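Local coordinates for guanine deaminase (Escherichia coli, PDB 6OHC), which catalyses the zinc-dependent hydrolytic deamination of guanine to xanthine and ammonia in purine degradation, at residues B[16-21]-B[30-35]. Numbering follows the deposited sequence.
Sequences IDVTRT and SALRFI
Asp17 and Arg33 face each other across two antiparallel strands and form a side-on salt bridge in which each carboxylate oxygen takes one nitrogen. Arg33 NE lies 3.0 Å from Asp17 OD1 and Arg33 NH2 2.9 Å from Asp17 OD2; both oxygens use their syn lone pairs, both bonds are almost straight, and the carboxylate and guanidinium planes are only 6° apart. Arg33 carries CG anti to its own backbone N and then bends at chi3 (73°), which turns the NE/NH2 edge onto the acid. Asp17 OD2 also accepts Phe380 N. Thr19 CG2 lies over one guanidinium face, offset toward the rim, 3.5 Å from Arg33 NE. A methionine here would remove both donors and would probably leave the charge of buried Asp17 unbalanced, with OD2 still held by Phe380 N.

The same two residues make the hydrogen-bonded backbone pair, flanked by the non-hydrogen-bonded pairs Ile16–Phe34 and Val18–Leu32. Strand 14-18 lies between 32-35, antiparallel to it, and 73-84, parallel to it. This places the contact in the small beta-rich region of the amidohydrolase fold, next to the strand that runs on into the TIM barrel, where His82 and His84 probably bind zinc. Where strand 14-18 ends and 32-35 begins, Ala31 O accepts Thr19 N at 2.9 Å; Thr19 OG1, set between its backbone N and carbonyl carbon (chi1 53°), swings back to the same Ala31 O at 3.0 Å.

On the other face, branched Val18 uses both methyls: CG1 meets Ala31 CB at 3.6 Å and CG2 meets Leu32 CD1, while helix 356-363 covers Val18 and Leu32. Farther out, extended Arg20 passes its guanidinium over the small Ala31 CB and donates from NH2 to Ser30 OG (2.8 Å) in a bent bond tilted from the guanidinium plane; that hydroxyl also bonds Glu27 O.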
loop_
_atom_site.group_PDB
_atom_site.type_symbol
_atom_site.label_atom_id
_atom_site.label_comp_id
_atom_site.label_asym_id
_atom_site.label_seq_id
_atom_site.Cartn_x
_atom_site.Cartn_y
_atom_site.Cartn_z
ATOM N N ILE B 16 15.163 18.402 -6.957
ATOM C CA ILE B 16 14.623 17.852 -8.232
ATOM C C ILE B 16 13.297 18.542 -8.517
ATOM O O ILE B 16 12.487 18.736 -7.580
ATOM C CB ILE B 16 14.577 16.316 -8.288
ATOM C CG1 ILE B 16 13.360 15.813 -9.042
ATOM C CG2 ILE B 16 14.663 15.661 -6.918
ATOM C CD1 ILE B 16 13.689 15.193 -10.298
ATOM N N ASP B 17 13.128 18.955 -9.762
ATOM C CA ASP B 17 11.848 19.495 -10.291
ATOM C C ASP B 17 11.785 19.237 -11.795
ATOM O O ASP B 17 12.804 18.842 -12.398
ATOM C CB ASP B 17 11.693 20.977 -9.961
ATOM C CG ASP B 17 12.689 21.916 -10.653
ATOM O OD1 ASP B 17 13.771 21.440 -11.056
ATOM O OD2 ASP B 17 12.370 23.129 -10.753
ATOM N N VAL B 18 10.594 19.356 -12.345
ATOM C CA VAL B 18 10.329 19.351 -13.790
ATOM C C VAL B 18 10.090 20.822 -14.182
ATOM O O VAL B 18 9.263 21.502 -13.542
ATOM C CB VAL B 18 9.167 18.412 -14.161
ATOM C CG1 VAL B 18 8.965 18.341 -15.669
ATOM C CG2 VAL B 18 9.410 17.018 -13.624
ATOM N N THR B 19 10.828 21.285 -15.189
ATOM C CA THR B 19 11.032 22.723 -15.471
ATOM C C THR B 19 9.973 23.206 -16.438
ATOM O O THR B 19 9.878 24.398 -16.544
ATOM C CB THR B 19 12.443 22.996 -16.007
ATOM O OG1 THR B 19 12.604 22.111 -17.115
ATOM C CG2 THR B 19 13.481 22.772 -14.933
ATOM N N ARG B 20 9.232 22.299 -17.091
ATOM C CA ARG B 20 8.146 22.706 -18.024
ATOM C C ARG B 20 7.148 21.571 -18.168
ATOM O O ARG B 20 7.557 20.422 -18.041
ATOM C CB ARG B 20 8.707 23.145 -19.380
ATOM C CG ARG B 20 9.324 22.016 -20.183
ATOM C CD ARG B 20 9.671 22.411 -21.615
ATOM N NE ARG B 20 9.926 21.192 -22.383
ATOM C CZ ARG B 20 11.022 20.462 -22.280
ATOM N NH1 ARG B 20 12.059 20.893 -21.584
ATOM N NH2 ARG B 20 11.093 19.331 -22.946
ATOM N N THR B 21 5.891 21.904 -18.435
ATOM C CA THR B 21 4.845 20.937 -18.817
ATOM C C THR B 21 5.198 20.303 -20.162
ATOM O O THR B 21 5.987 20.897 -20.920
ATOM C CB THR B 21 3.469 21.592 -18.782
ATOM O OG1 THR B 21 3.517 22.650 -19.736
ATOM C CG2 THR B 21 3.112 22.083 -17.390
ATOM N N SER B 30 13.675 14.922 -20.373
ATOM C CA SER B 30 14.295 16.152 -20.928
ATOM C C SER B 30 14.010 17.368 -20.035
ATOM O O SER B 30 14.815 18.299 -20.034
ATOM C CB SER B 30 13.817 16.403 -22.349
ATOM O OG SER B 30 12.515 16.982 -22.364
ATOM N N ALA B 31 12.892 17.395 -19.321
ATOM C CA ALA B 31 12.467 18.557 -18.500
ATOM C C ALA B 31 12.871 18.370 -17.027
ATOM O O ALA B 31 12.595 19.276 -16.192
ATOM C CB ALA B 31 10.991 18.746 -18.644
ATOM N N LEU B 32 13.499 17.243 -16.699
ATOM C CA LEU B 32 13.776 16.917 -15.282
ATOM C C LEU B 32 15.124 17.520 -14.905
ATOM O O LEU B 32 16.063 17.292 -15.664
ATOM C CB LEU B 32 13.742 15.401 -15.057
ATOM C CG LEU B 32 13.821 15.001 -13.582
ATOM C CD1 LEU B 32 12.454 15.061 -12.947
ATOM C CD2 LEU B 32 14.406 13.620 -13.436
ATOM N N ARG B 33 15.191 18.235 -13.793
ATOM C CA ARG B 33 16.394 18.956 -13.333
ATOM C C ARG B 33 16.767 18.438 -11.947
ATOM O O ARG B 33 15.878 18.405 -11.067
ATOM C CB ARG B 33 16.117 20.463 -13.354
ATOM C CG ARG B 33 17.092 21.301 -12.547
ATOM C CD ARG B 33 16.955 22.757 -12.908
ATOM N NE ARG B 33 15.729 23.302 -12.358
ATOM C CZ ARG B 33 15.423 24.590 -12.354
ATOM N NH1 ARG B 33 16.277 25.493 -12.824
ATOM N NH2 ARG B 33 14.287 24.973 -11.838
ATOM N N PHE B 34 18.015 17.989 -11.798
ATOM C CA PHE B 34 18.607 17.524 -10.525
ATOM C C PHE B 34 19.821 18.402 -10.220
ATOM O O PHE B 34 20.737 18.462 -11.060
ATOM C CB PHE B 34 18.999 16.036 -10.602
ATOM C CG PHE B 34 19.673 15.534 -9.348
ATOM C CD1 PHE B 34 19.020 15.604 -8.130
ATOM C CD2 PHE B 34 20.969 15.009 -9.377
ATOM C CE1 PHE B 34 19.619 15.165 -6.961
ATOM C CE2 PHE B 34 21.594 14.620 -8.205
ATOM C CZ PHE B 34 20.908 14.664 -7.003
ATOM N N ILE B 35 19.825 19.059 -9.070
ATOM C CA ILE B 35 20.987 19.844 -8.600
ATOM C C ILE B 35 21.399 19.261 -7.252
ATOM O O ILE B 35 20.673 19.469 -6.279
ATOM C CB ILE B 35 20.639 21.345 -8.529
ATOM C CG1 ILE B 35 20.133 21.849 -9.884
ATOM C CG2 ILE B 35 21.824 22.142 -8.033
ATOM C CD1 ILE B 35 19.716 23.301 -9.896
#